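Local coordinates for protein 5-carboxyvanillate decarboxylase (Sphingomonas paucimobilis, PDB 4L6D) that probably catalyses the non-hydrolytic decarboxylation of 5-carboxyvanillate to vanillate as a manganese-containing member of the amidohydrolase family, at residues L76-Q82 against V142-T147; V81-A86 against F117-D121; I232-L236 against Y282-L287. One frame throughout, in Å; residues are numbered along the deposited sequence. Where two conformers were deposited one is given.

All three contacts belong to one parallel-stranded barrel of the amidohydrolase type. Contact 1 joins the loop after strand 71-76 to the end of strand 140-144. Contact 2 joins the same loop to the loop after strand 111-115. Its segments fall between those of contact 1 in sequence, sharing V81 and Q82. The centres of contacts 1 and 2 are about 9 Å apart, and I143 and T147 pack on F117, P119 and Q120. Three successive strand-to-helix loops are thereby tied together, contact 1 beside the metal ligand H174 and contact 2 further out. Contact 3 follows later in the chain, at the subunit interface, about 25 Å from contact 1 and about 32 Å from contact 2 between centres.

Contact 1: L76-Q82 against V142-T147; sequences LTAPGVQ and VINSHT. With VNL (4-hydroxy-3-methoxybenzoate), chain J.
The loop L76-Q82 lies along the end of strand 140-144. CA atoms pair L76-V142 (7.7 Å), A78-N144 (5.8 Å) and Q82-T147 (6.0 Å). The peptide before P79 is cis, and a type II' turn runs P79-Q82, with G80 at phi 59° and psi -134°. G80 N donates to T77 O (2.8 Å) and Q82 N to P79 O (3.2 Å). Q82 (chi1 m, chi2 t) reaches across. Q82 OE1 accepts from N144 N (2.9 Å) and N144 ND2 (3.0 Å). Q82 NE2 donates to N144 O (2.9 Å) and T147 OG1 (3.0 Å); T147 OG1 also bonds Y152. N144 is also chi1 m. Two waters each donate to L76 O (2.8 Å). One also donates to N144 OD1 (2.8 Å), and the other accepts from N144 ND2 (2.9 Å). T77 OG1 bonds Y300. A78 O is 3.3 Å from vanillate CV, and N144 packs on manganese ligand H174. Loops at the C-terminal strand ends form the active-site end of a TIM barrel, here the amidohydrolase fold.

Contact 2: V81-A86 against F117-D121; sequences VQMFDA and FAPQD
This is a loop-to-loop contact between two neighbouring strand-to-helix connections of the barrel. V81-A86 leads into helix 86-106, and F117-D121 leads into helix 122-134. Neither segment is regular strand; each holds a type I turn, V81-F84 and A118-D121. CA atoms pair Q82-A118 (5.9 Å) and A86-Q120 (5.1 Å). The centre is Q120, with chi1 m and chi2 near 94°, between wells. Its CB points at the other loop and Q120 NE2 donates to two carbonyls, V81 O at 3.0 Å and F84 O at 2.9 Å. These are the first and last residues of the first turn, so one amide bridges its ends, where the turn's own F84 N to V81 O bond is weak (3.5 Å). Q120 OE1 is buried without a partner. Around this, V81 CG2 meets A118 CB (3.9 Å) and F117 O (3.5 Å), Q82 CG meets P119 CD (4.0 Å), and A86 CB meets Q120 CB (3.9 Å). The polar end of Q82 turns to N144. D85 and D121 are N-caps of the two helices, with further bonds to T88 and S124. V81 and F84 pack on L92 of helix 86-106, F84 also on helix 14-23, and F117 and P119 on I143 of strand 140-144.

Contact 3: I232-L236 against Y282-L287; sequences IPFWL and YSIEVL. With VNL (4-hydroxy-3-methoxybenzoate), chain L.
P233 is the apolar centre. Residues 232-234 have helical phi/psi without the regular bonds, and 282-287 is helix. The CB of P233 points at helix 277-287, and its ring sits against Y282 and, one turn on, V286 and L287. P233 CB lies 4.1 Å from Y282 CE2 and 4.3 Å from V286 CG2, and P233 CG lies 4.0 Å from L287 CD1. The closest CA pair is P233-S283 (6.4 Å). L236 (chi1 m, chi2 t) extends the patch: L236 CD1 is 3.9 Å from L287 CD2 and 4.2 Å from V286 CG2. F234 (chi1 t) turns its ring edge to the face of Y282 (chi1 t). The centroids are 5.4 Å apart, the planes at 56°, and F234 CD1 is 4.0 Å from Y282 CZ. At the polar edge, Y282 OH donates to P233 O at 2.7 Å. A vanillate lies against L236 and V286, with L236 O 3.7 Å from VNL CM1 and V286 CG1 3.7 Å from VNL O1. F234 of the second subunit meets F234, and its A278 packs on Y282. The contact joins the bend between helices 226-230 and 236-249 to helix 277-287. F263 of helix 259-266 packs on P233 and L287, and I269 of strand 267-270 on L287.

Contact 1: L76-Q82 against V142-T147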
ATOM      1  N   LEU A  76      -3.544  22.053  10.894  1.00  5.39           N
ATOM      2  CA  LEU A  76      -4.670  21.596  11.695  1.00  6.85           C
ATOM      3  C   LEU A  76      -4.796  20.075  11.573  1.00  5.07           C
ATOM      4  O   LEU A  76      -4.856  19.526  10.475  1.00  5.77           O
ATOM      5  CB  LEU A  76      -5.962  22.285  11.258  1.00  6.21           C
ATOM      6  CG  LEU A  76      -7.212  21.749  11.966  1.00  5.66           C
ATOM      7  CD1 LEU A  76      -7.185  22.106  13.447  1.00  7.91           C
ATOM      8  CD2 LEU A  76      -8.493  22.293  11.315  1.00  5.87           C
ATOM      9  N   THR A  77      -4.836  19.413  12.724  1.00  6.04           N
ATOM     10  CA  THR A  77      -4.744  17.961  12.797  1.00  6.02           C
ATOM     11  C   THR A  77      -5.937  17.295  12.123  1.00  5.23           C
ATOM     12  O   THR A  77      -7.037  17.847  12.109  1.00  7.17           O
ATOM     13  CB  THR A  77      -4.632  17.520  14.274  1.00  6.89           C
ATOM     14  OG1 THR A  77      -4.332  16.124  14.335  1.00  7.09           O
ATOM     15  CG2 THR A  77      -5.915  17.819  15.049  1.00  7.46           C
ATOM     16  N   ALA A  78      -5.706  16.122  11.538  1.00  5.98           N
ATOM     17  CA  ALA A  78      -6.798  15.342  10.976  1.00  5.19           C
ATOM     18  C   ALA A  78      -7.824  15.069  12.082  1.00  6.46           C
ATOM     19  O   ALA A  78      -7.460  14.884  13.246  1.00  7.66           O
ATOM     20  CB  ALA A  78      -6.258  14.029  10.416  1.00  7.58           C
ATOM     21  N   PRO A  79      -9.119  15.036  11.732  1.00  5.71           N
ATOM     22  CA  PRO A  79      -9.715  15.132  10.394  1.00  7.76           C
ATOM     23  C   PRO A  79     -10.016  16.555   9.924  1.00  6.74           C
ATOM     24  O   PRO A  79     -10.861  16.742   9.044  1.00  7.48           O
ATOM     25  CB  PRO A  79     -11.026  14.362  10.570  1.00  8.43           C
ATOM     26  CG  PRO A  79     -11.436  14.708  11.974  1.00  7.16           C
ATOM     27  CD  PRO A  79     -10.141  14.771  12.764  1.00  7.42           C
ATOM     28  N   GLY A  80      -9.317  17.541  10.473  1.00  5.55           N
ATOM     29  CA  GLY A  80      -9.528  18.921  10.071  1.00  5.58           C
ATOM     30  C   GLY A  80     -10.963  19.347  10.295  1.00  5.94           C
ATOM     31  O   GLY A  80     -11.524  19.087  11.365  1.00  6.45           O
ATOM     32  N   VAL A  81     -11.548  19.998   9.290  1.00  6.44           N
ATOM     33  CA  VAL A  81     -12.938  20.436   9.351  1.00  7.01           C
ATOM     34  C   VAL A  81     -13.833  19.605   8.446  1.00  8.12           C
ATOM     35  O   VAL A  81     -14.991  19.955   8.212  1.00  7.18           O
ATOM     36  CB  VAL A  81     -13.099  21.935   8.961  1.00  8.44           C
ATOM     37  CG1 VAL A  81     -12.275  22.824   9.895  1.00  9.99           C
ATOM     38  CG2 VAL A  81     -12.717  22.169   7.499  1.00  9.13           C
ATOM     39  N   GLN A  82     -13.295  18.494   7.962  1.00  6.20           N
ATOM     40  CA  GLN A  82     -13.962  17.718   6.923  1.00  6.25           C
ATOM     41  C   GLN A  82     -15.127  16.855   7.381  1.00  7.86           C
ATOM     42  O   GLN A  82     -15.909  16.399   6.551  1.00  8.68           O
ATOM     43  CB  GLN A  82     -12.941  16.870   6.171  1.00  5.90           C
ATOM     44  CG  GLN A  82     -11.992  17.703   5.328  1.00  6.09           C
ATOM     45  CD  GLN A  82     -10.711  16.962   5.054  1.00  6.98           C
ATOM     46  OE1 GLN A  82      -9.668  17.258   5.647  1.00  6.45           O
ATOM     47  NE2 GLN A  82     -10.779  15.983   4.155  1.00  6.42           N
ATOM     48  N   VAL A 142      -3.281  22.217   3.691  1.00  5.16           N
ATOM     49  CA  VAL A 142      -3.392  20.837   4.160  1.00  4.64           C
ATOM     50  C   VAL A 142      -4.846  20.398   4.079  1.00  4.57           C
ATOM     51  O   VAL A 142      -5.770  21.179   4.342  1.00  5.70           O
ATOM     52  CB  VAL A 142      -2.847  20.664   5.606  1.00  4.54           C
ATOM     53  CG1 VAL A 142      -3.608  21.538   6.601  1.00  7.04           C
ATOM     54  CG2 VAL A 142      -2.887  19.195   6.051  1.00  6.78           C
ATOM     55  N   ILE A 143      -5.035  19.153   3.677  1.00  5.52           N
ATOM     56  CA  ILE A 143      -6.346  18.522   3.690  1.00  4.98           C
ATOM     57  C   ILE A 143      -6.126  17.050   4.059  1.00  4.99           C
ATOM     58  O   ILE A 143      -5.049  16.499   3.808  1.00  5.77           O
ATOM     59  CB  ILE A 143      -7.077  18.698   2.327  1.00  4.98           C
ATOM     60  CG1 ILE A 143      -8.598  18.591   2.512  1.00  6.45           C
ATOM     61  CG2 ILE A 143      -6.563  17.700   1.296  1.00  6.92           C
ATOM     62  CD1 ILE A 143      -9.203  19.749   3.343  1.00  6.50           C
ATOM     63  N   ASN A 144      -7.124  16.417   4.666  1.00  4.99           N
ATOM     64  CA  ASN A 144      -6.969  15.053   5.178  1.00  6.04           C
ATOM     65  C   ASN A 144      -7.708  14.022   4.350  1.00  9.08           C
ATOM     66  O   ASN A 144      -8.896  13.789   4.554  1.00  6.71           O
ATOM     67  CB  ASN A 144      -7.408  14.992   6.641  1.00  5.47           C
ATOM     68  CG  ASN A 144      -6.755  16.075   7.454  1.00  5.29           C
ATOM     69  OD1 ASN A 144      -5.559  15.991   7.756  1.00  7.30           O
ATOM     70  ND2 ASN A 144      -7.501  17.137   7.754  1.00  6.53           N
ATOM     71  N   SER A 145      -6.977  13.399   3.431  1.00  6.80           N
ATOM     72  CA  SER A 145      -7.509  12.509   2.405  1.00  5.86           C
ATOM     73  C   SER A 145      -8.963  12.822   2.015  1.00  7.39           C
ATOM     74  O   SER A 145      -9.252  13.965   1.678  1.00  8.26           O
ATOM     75  CB  SER A 145      -7.277  11.044   2.765  1.00  6.99           C
ATOM     76  OG  SER A 145      -7.316  10.261   1.590  1.00  7.44           O
ATOM     77  N   HIS A 146      -9.870  11.853   2.103  1.00  6.28           N
ATOM     78  CA  HIS A 146     -11.199  11.988   1.511  1.00  6.15           C
ATOM     79  C   HIS A 146     -12.075  13.063   2.145  1.00  5.46           C
ATOM     80  O   HIS A 146     -11.878  13.448   3.291  1.00  6.28           O
ATOM     81  CB  HIS A 146     -11.945  10.645   1.536  1.00  6.80           C
ATOM     82  CG  HIS A 146     -12.597  10.324   2.847  1.00  5.68           C
ATOM     83  ND1 HIS A 146     -13.867  10.757   3.174  1.00  6.45           N
ATOM     84  CD2 HIS A 146     -12.160   9.606   3.910  1.00  6.52           C
ATOM     85  CE1 HIS A 146     -14.185  10.313   4.378  1.00  7.43           C
ATOM     86  NE2 HIS A 146     -13.165   9.617   4.850  1.00  6.67           N
ATOM     87  N   THR A 147     -13.046  13.541   1.377  1.00  6.27           N
ATOM     88  CA  THR A 147     -14.142  14.322   1.937  1.00  6.00           C
ATOM     89  C   THR A 147     -15.454  13.722   1.466  1.00  6.35           C
ATOM     90  O   THR A 147     -15.630  13.453   0.276  1.00  7.54           O
ATOM     91  CB  THR A 147     -14.076  15.808   1.530  1.00  6.03           C
ATOM     92  OG1 THR A 147     -12.820  16.352   1.944  1.00  6.93           O
ATOM     93  CG2 THR A 147     -15.213  16.607   2.194  1.00  9.03           C
TER
HETATM   94  C1  VNL J 402      -2.137   9.704  14.799  1.00  9.41           C
HETATM   95  CO1 VNL J 402      -0.849   9.756  14.249  1.00  9.82           C
HETATM   96  CO2 VNL J 402      -3.126  10.638  14.431  1.00 10.71           C
HETATM   97  CM1 VNL J 402      -0.516  10.757  13.318  1.00 12.26           C
HETATM   98  CM2 VNL J 402      -2.822  11.628  13.500  1.00 10.80           C
HETATM   99  OM  VNL J 402      -3.716  12.579  13.080  1.00 11.71           O
HETATM  100  CZ  VNL J 402      -1.473  11.695  12.930  1.00 10.37           C
HETATM  101  CC  VNL J 402      -2.459   8.649  15.825  1.00 11.63           C
HETATM  102  CV  VNL J 402      -5.066  12.576  13.582  1.00  8.34           C
HETATM  103  O1  VNL J 402      -1.535   8.001  16.389  1.00 12.91           O
HETATM  104  O2  VNL J 402      -3.658   8.480  16.150  1.00 11.49           O
HETATM  105  O3  VNL J 402      -1.153  12.865  12.299  1.00 11.87           O
HETATM  106  O   HOH W   1      -3.590  17.338   9.210  1.00  6.91           O
HETATM  107  O   HOH W   2      -6.707  19.807   8.456  1.00  8.52           O

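Contact 2: V81-A86 against F117-D121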
ATOM      1  N   VAL A  81     -11.548  19.998   9.290  1.00  6.44           N
ATOM      2  CA  VAL A  81     -12.938  20.436   9.351  1.00  7.01           C
ATOM      3  C   VAL A  81     -13.833  19.605   8.446  1.00  8.12           C
ATOM      4  O   VAL A  81     -14.991  19.955   8.212  1.00  7.18           O
ATOM      5  CB  VAL A  81     -13.099  21.935   8.961  1.00  8.44           C
ATOM      6  CG1 VAL A  81     -12.275  22.824   9.895  1.00  9.99           C
ATOM      7  CG2 VAL A  81     -12.717  22.169   7.499  1.00  9.13           C
ATOM      8  N   GLN A  82     -13.295  18.494   7.962  1.00  6.20           N
ATOM      9  CA  GLN A  82     -13.962  17.718   6.923  1.00  6.25           C
ATOM     10  C   GLN A  82     -15.127  16.855   7.381  1.00  7.86           C
ATOM     11  O   GLN A  82     -15.909  16.399   6.551  1.00  8.68           O
ATOM     12  CB  GLN A  82     -12.941  16.870   6.171  1.00  5.90           C
ATOM     13  CG  GLN A  82     -11.992  17.703   5.328  1.00  6.09           C
ATOM     14  CD  GLN A  82     -10.711  16.962   5.054  1.00  6.98           C
ATOM     15  OE1 GLN A  82      -9.668  17.258   5.647  1.00  6.45           O
ATOM     16  NE2 GLN A  82     -10.779  15.983   4.155  1.00  6.42           N
ATOM     17  N   MET A  83     -15.260  16.631   8.688  1.00  6.68           N
ATOM     18  CA  MET A  83     -16.385  15.827   9.173  1.00  7.01           C
ATOM     19  C   MET A  83     -17.682  16.614   9.362  1.00  9.17           C
ATOM     20  O   MET A  83     -18.748  16.022   9.512  1.00  9.32           O
ATOM     21  CB  MET A  83     -16.045  15.115  10.481  1.00  8.21           C
ATOM     22  CG  MET A  83     -14.854  14.188  10.367  1.00  8.19           C
ATOM     23  SD  MET A  83     -14.662  13.138  11.808  1.00 10.13           S
ATOM     24  CE  MET A  83     -15.965  11.938  11.519  1.00  8.48           C
ATOM     25  N   PHE A  84     -17.589  17.942   9.367  1.00  7.49           N
ATOM     26  CA  PHE A  84     -18.734  18.799   9.654  1.00  8.02           C
ATOM     27  C   PHE A  84     -19.604  19.031   8.419  1.00  8.12           C
ATOM     28  O   PHE A  84     -19.191  18.755   7.293  1.00  9.19           O
ATOM     29  CB  PHE A  84     -18.249  20.151  10.200  1.00 11.64           C
ATOM     30  CG  PHE A  84     -17.294  20.035  11.361  1.00 10.78           C
ATOM     31  CD1 PHE A  84     -17.620  19.278  12.470  1.00 13.48           C
ATOM     32  CD2 PHE A  84     -16.067  20.680  11.337  1.00  9.16           C
ATOM     33  CE1 PHE A  84     -16.741  19.168  13.534  1.00 12.90           C
ATOM     34  CE2 PHE A  84     -15.185  20.571  12.402  1.00 10.79           C
ATOM     35  CZ  PHE A  84     -15.526  19.813  13.503  1.00  8.93           C
ATOM     36  N   ASP A  85     -20.805  19.559   8.619  1.00 10.88           N
ATOM     37  CA  ASP A  85     -21.597  19.984   7.470  1.00 11.36           C
ATOM     38  C   ASP A  85     -20.886  21.140   6.764  1.00 12.25           C
ATOM     39  O   ASP A  85     -19.934  21.714   7.304  1.00 12.15           O
ATOM     40  CB  ASP A  85     -23.020  20.370   7.872  1.00 14.02           C
ATOM     41  CG  ASP A  85     -23.062  21.497   8.884  1.00 22.34           C
ATOM     42  OD1 ASP A  85     -22.587  22.606   8.571  1.00 18.39           O
ATOM     43  OD2 ASP A  85     -23.599  21.283   9.991  1.00 35.07           O
ATOM     44  N   ALA A  86     -21.338  21.471   5.561  1.00 10.27           N
ATOM     45  CA  ALA A  86     -20.634  22.455   4.736  1.00  8.59           C
ATOM     46  C   ALA A  86     -20.476  23.830   5.397  1.00  9.34           C
ATOM     47  O   ALA A  86     -19.376  24.380   5.409  1.00  9.95           O
ATOM     48  CB  ALA A  86     -21.311  22.589   3.379  1.00 13.44           C
ATOM     49  N   PHE A 117      -9.234  23.981   4.481  1.00  5.98           N
ATOM     50  CA  PHE A 117     -10.472  24.422   3.860  1.00  6.45           C
ATOM     51  C   PHE A 117     -11.503  23.319   3.969  1.00  7.66           C
ATOM     52  O   PHE A 117     -11.182  22.198   4.349  1.00  7.74           O
ATOM     53  CB  PHE A 117     -10.242  24.790   2.386  1.00  7.76           C
ATOM     54  CG  PHE A 117      -9.475  23.752   1.608  1.00  5.75           C
ATOM     55  CD1 PHE A 117      -8.077  23.771   1.587  1.00  6.91           C
ATOM     56  CD2 PHE A 117     -10.139  22.772   0.888  1.00  6.68           C
ATOM     57  CE1 PHE A 117      -7.360  22.820   0.882  1.00  7.29           C
ATOM     58  CE2 PHE A 117      -9.414  21.814   0.163  1.00  5.49           C
ATOM     59  CZ  PHE A 117      -8.025  21.847   0.167  1.00  5.41           C
ATOM     60  N   ALA A 118     -12.738  23.644   3.613  1.00  6.99           N
ATOM     61  CA  ALA A 118     -13.828  22.682   3.674  1.00  7.60           C
ATOM     62  C   ALA A 118     -14.280  22.294   2.264  1.00  8.22           C
ATOM     63  O   ALA A 118     -15.112  22.989   1.680  1.00  7.86           O
ATOM     64  CB  ALA A 118     -14.995  23.279   4.469  1.00  7.07           C
ATOM     65  N   PRO A 119     -13.729  21.188   1.717  1.00  7.36           N
ATOM     66  CA  PRO A 119     -14.056  20.775   0.346  1.00  9.21           C
ATOM     67  C   PRO A 119     -15.517  20.357   0.194  1.00  8.82           C
ATOM     68  O   PRO A 119     -15.936  20.133  -0.940  1.00  8.52           O
ATOM     69  CB  PRO A 119     -13.143  19.554   0.108  1.00 10.41           C
ATOM     70  CG  PRO A 119     -12.154  19.543   1.205  1.00  9.39           C
ATOM     71  CD  PRO A 119     -12.805  20.243   2.368  1.00  7.67           C
ATOM     72  N   GLN A 120     -16.251  20.219   1.304  1.00  6.93           N
ATOM     73  CA  GLN A 120     -17.707  20.023   1.272  1.00  8.39           C
ATOM     74  C   GLN A 120     -18.397  21.077   0.405  1.00  9.52           C
ATOM     75  O   GLN A 120     -19.478  20.840  -0.146  1.00 10.46           O
ATOM     76  CB  GLN A 120     -18.312  20.133   2.685  1.00 10.53           C
ATOM     77  CG  GLN A 120     -17.831  19.138   3.738  1.00 13.78           C
ATOM     78  CD  GLN A 120     -16.692  19.690   4.570  1.00  9.76           C
ATOM     79  OE1 GLN A 120     -15.652  20.064   4.038  1.00  8.44           O
ATOM     80  NE2 GLN A 120     -16.879  19.736   5.889  1.00  9.73           N
ATOM     81  N   ASP A 121     -17.796  22.264   0.344  1.00  9.35           N
ATOM     82  CA  ASP A 121     -18.317  23.382  -0.441  1.00  8.09           C
ATOM     83  C   ASP A 121     -17.164  23.894  -1.291  1.00  8.09           C
ATOM     84  O   ASP A 121     -16.438  24.781  -0.875  1.00  9.71           O
ATOM     85  CB  ASP A 121     -18.821  24.486   0.494  1.00 10.44           C
ATOM     86  CG  ASP A 121     -19.370  25.700  -0.243  1.00  9.70           C
ATOM     87  OD1 ASP A 121     -19.201  25.840  -1.473  1.00 11.90           O
ATOM     88  OD2 ASP A 121     -19.982  26.557   0.428  1.00 12.31           O
TER

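Contact 3: I232-L236 against Y282-L287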
ATOM      1  N   ILE A 232       3.778   5.075  -2.181  1.00  4.21           N
ATOM      2  CA  ILE A 232       3.739   5.212  -3.637  1.00  3.78           C
ATOM      3  C   ILE A 232       5.141   5.164  -4.304  1.00  3.80           C
ATOM      4  O   ILE A 232       5.291   4.567  -5.378  1.00  4.69           O
ATOM      5  CB  ILE A 232       2.884   6.417  -4.095  1.00  3.76           C
ATOM      6  CG1 ILE A 232       1.420   6.184  -3.695  1.00  5.57           C
ATOM      7  CG2 ILE A 232       3.019   6.638  -5.593  1.00  4.55           C
ATOM      8  CD1 ILE A 232       0.565   7.418  -3.776  1.00  3.95           C
ATOM      9  N   PRO A 233       6.186   5.739  -3.662  1.00  4.24           N
ATOM     10  CA  PRO A 233       7.504   5.627  -4.302  1.00  4.53           C
ATOM     11  C   PRO A 233       7.936   4.173  -4.544  1.00  4.56           C
ATOM     12  O   PRO A 233       8.693   3.902  -5.488  1.00  4.73           O
ATOM     13  CB  PRO A 233       8.434   6.283  -3.284  1.00  3.68           C
ATOM     14  CG  PRO A 233       7.561   7.340  -2.630  1.00  6.04           C
ATOM     15  CD  PRO A 233       6.212   6.681  -2.522  1.00  4.88           C
ATOM     16  N   PHE A 234       7.463   3.238  -3.720  1.00  4.78           N
ATOM     17  CA  PHE A 234       7.868   1.842  -3.858  1.00  4.09           C
ATOM     18  C   PHE A 234       7.187   1.194  -5.052  1.00  5.09           C
ATOM     19  O   PHE A 234       7.734   0.263  -5.649  1.00  5.51           O
ATOM     20  CB  PHE A 234       7.544   1.057  -2.574  1.00  4.34           C
ATOM     21  CG  PHE A 234       8.355  -0.201  -2.405  1.00  4.29           C
ATOM     22  CD1 PHE A 234       9.724  -0.121  -2.198  1.00  4.31           C
ATOM     23  CD2 PHE A 234       7.757  -1.453  -2.416  1.00  6.64           C
ATOM     24  CE1 PHE A 234      10.493  -1.261  -2.026  1.00  4.51           C
ATOM     25  CE2 PHE A 234       8.523  -2.613  -2.235  1.00  4.67           C
ATOM     26  CZ  PHE A 234       9.892  -2.510  -2.038  1.00  5.28           C
ATOM     27  N   TRP A 235       5.997   1.699  -5.394  1.00  4.72           N
ATOM     28  CA  TRP A 235       5.150   1.097  -6.436  1.00  4.86           C
ATOM     29  C   TRP A 235       5.323   1.679  -7.843  1.00  5.53           C
ATOM     30  O   TRP A 235       4.584   1.302  -8.757  1.00  6.53           O
ATOM     31  CB  TRP A 235       3.670   1.236  -6.070  1.00  5.17           C
ATOM     32  CG  TRP A 235       3.166   0.415  -4.908  1.00  5.27           C
ATOM     33  CD1 TRP A 235       2.892   0.853  -3.638  1.00  5.64           C
ATOM     34  CD2 TRP A 235       2.810  -0.975  -4.933  1.00  4.79           C
ATOM     35  NE1 TRP A 235       2.410  -0.182  -2.875  1.00  4.78           N
ATOM     36  CE2 TRP A 235       2.334  -1.310  -3.645  1.00  4.64           C
ATOM     37  CE3 TRP A 235       2.846  -1.967  -5.918  1.00  4.90           C
ATOM     38  CZ2 TRP A 235       1.915  -2.595  -3.311  1.00  6.77           C
ATOM     39  CZ3 TRP A 235       2.427  -3.257  -5.582  1.00  5.13           C
ATOM     40  CH2 TRP A 235       1.964  -3.552  -4.287  1.00  5.11           C
ATOM     41  N   LEU A 236       6.251   2.618  -8.024  1.00  4.85           N
ATOM     42  CA  LEU A 236       6.339   3.362  -9.288  1.00  4.59           C
ATOM     43  C   LEU A 236       6.489   2.493 -10.534  1.00  4.98           C
ATOM     44  O   LEU A 236       5.839   2.740 -11.549  1.00  5.04           O
ATOM     45  CB  LEU A 236       7.495   4.371  -9.240  1.00  5.08           C
ATOM     46  CG  LEU A 236       7.368   5.473  -8.179  1.00  7.77           C
ATOM     47  CD1 LEU A 236       8.583   6.392  -8.229  1.00  9.08           C
ATOM     48  CD2 LEU A 236       6.067   6.276  -8.319  1.00  7.45           C
ATOM     49  N   TYR A 282      16.163   4.798  -0.534  1.00  5.29           N
ATOM     50  CA  TYR A 282      15.365   4.352  -1.673  1.00  4.27           C
ATOM     51  C   TYR A 282      14.593   5.537  -2.290  1.00  4.39           C
ATOM     52  O   TYR A 282      14.572   5.730  -3.512  1.00  5.49           O
ATOM     53  CB  TYR A 282      14.380   3.236  -1.248  1.00  4.56           C
ATOM     54  CG  TYR A 282      13.392   2.940  -2.359  1.00  4.20           C
ATOM     55  CD1 TYR A 282      13.692   2.010  -3.348  1.00  5.66           C
ATOM     56  CD2 TYR A 282      12.196   3.646  -2.461  1.00  4.30           C
ATOM     57  CE1 TYR A 282      12.825   1.780  -4.393  1.00  5.29           C
ATOM     58  CE2 TYR A 282      11.325   3.431  -3.509  1.00  5.44           C
ATOM     59  CZ  TYR A 282      11.644   2.502  -4.471  1.00  5.99           C
ATOM     60  OH  TYR A 282      10.793   2.279  -5.529  1.00  5.26           O
ATOM     61  N   SER A 283      13.970   6.340  -1.436  1.00  3.95           N
ATOM     62  CA  SER A 283      13.147   7.450  -1.910  1.00  4.99           C
ATOM     63  C   SER A 283      13.974   8.522  -2.611  1.00  6.09           C
ATOM     64  O   SER A 283      13.583   9.032  -3.670  1.00  5.06           O
ATOM     65  CB  SER A 283      12.343   8.052  -0.757  1.00  4.96           C
ATOM     66  OG  SER A 283      11.474   7.052  -0.243  1.00  6.13           O
ATOM     67  N   ILE A 284      15.128   8.851  -2.037  1.00  4.42           N
ATOM     68  CA  ILE A 284      16.040   9.787  -2.684  1.00  5.27           C
ATOM     69  C   ILE A 284      16.467   9.271  -4.055  1.00  4.93           C
ATOM     70  O   ILE A 284      16.520  10.033  -5.021  1.00  6.01           O
ATOM     71  CB  ILE A 284      17.262  10.063  -1.811  1.00  4.70           C
ATOM     72  CG1 ILE A 284      16.837  10.826  -0.547  1.00  5.64           C
ATOM     73  CG2 ILE A 284      18.332  10.848  -2.600  1.00  7.84           C
ATOM     74  CD1 ILE A 284      17.928  10.882   0.529  1.00  6.46           C
ATOM     75  N   GLU A 285      16.749   7.972  -4.146  0.59  4.40           N
ATOM     76  CA  GLU A 285      17.190   7.380  -5.405  0.59  5.51           C
ATOM     77  C   GLU A 285      16.149   7.420  -6.525  0.59  6.53           C
ATOM     78  O   GLU A 285      16.495   7.682  -7.687  0.59  5.96           O
ATOM     79  CB  GLU A 285      17.660   5.935  -5.199  0.59  6.23           C
ATOM     80  CG  GLU A 285      18.126   5.293  -6.493  0.59  7.29           C
ATOM     81  CD  GLU A 285      18.559   3.850  -6.341  0.59 11.35           C
ATOM     82  OE1 GLU A 285      18.652   3.360  -5.198  0.59  9.86           O
ATOM     83  OE2 GLU A 285      18.807   3.206  -7.383  0.59 11.07           O
ATOM     84  N   VAL A 286      14.889   7.139  -6.194  1.00  6.49           N
ATOM     85  CA  VAL A 286      13.847   7.074  -7.217  1.00  6.15           C
ATOM     86  C   VAL A 286      13.119   8.399  -7.453  1.00  6.12           C
ATOM     87  O   VAL A 286      12.558   8.597  -8.528  1.00  7.43           O
ATOM     88  CB  VAL A 286      12.824   5.933  -6.974  1.00  7.42           C
ATOM     89  CG1 VAL A 286      13.547   4.596  -6.847  1.00  8.05           C
ATOM     90  CG2 VAL A 286      11.959   6.212  -5.747  1.00  6.23           C
ATOM     91  N   LEU A 287      13.111   9.290  -6.463  1.00  4.59           N
ATOM     92  CA  LEU A 287      12.432  10.581  -6.618  1.00  4.21           C
ATOM     93  C   LEU A 287      13.363  11.753  -6.862  1.00  4.76           C
ATOM     94  O   LEU A 287      12.938  12.786  -7.401  1.00  5.95           O
ATOM     95  CB  LEU A 287      11.585  10.910  -5.385  1.00  3.91           C
ATOM     96  CG  LEU A 287      10.595   9.851  -4.911  1.00  5.33           C
ATOM     97  CD1 LEU A 287       9.897  10.357  -3.657  1.00  6.90           C
ATOM     98  CD2 LEU A 287       9.565   9.500  -6.000  1.00  5.32           C
TER
HETATM   99  C1  VNL L 404      11.325   2.917 -12.256  1.00 23.82           C
HETATM  100  CO1 VNL L 404      10.012   3.313 -11.942  1.00 22.36           C
HETATM  101  CO2 VNL L 404      11.768   2.799 -13.592  1.00 26.57           C
HETATM  102  CM1 VNL L 404       9.092   3.601 -12.964  1.00 19.00           C
HETATM  103  CM2 VNL L 404      10.874   3.076 -14.626  1.00 24.69           C
HETATM  104  OM  VNL L 404      11.186   2.996 -15.960  1.00 20.64           O
HETATM  105  CZ  VNL L 404       9.496   3.485 -14.301  1.00 26.00           C
HETATM  106  CC  VNL L 404      12.288   2.619 -11.145  1.00 27.03           C
HETATM  107  CV  VNL L 404      12.513   2.634 -16.381  1.00 20.75           C
HETATM  108  O1  VNL L 404      12.271   3.312 -10.087  1.00 19.90           O
HETATM  109  O2  VNL L 404      13.090   1.668 -11.327  1.00 24.03           O
HETATM  110  O3  VNL L 404       8.644   3.637 -15.371  1.00 29.61           O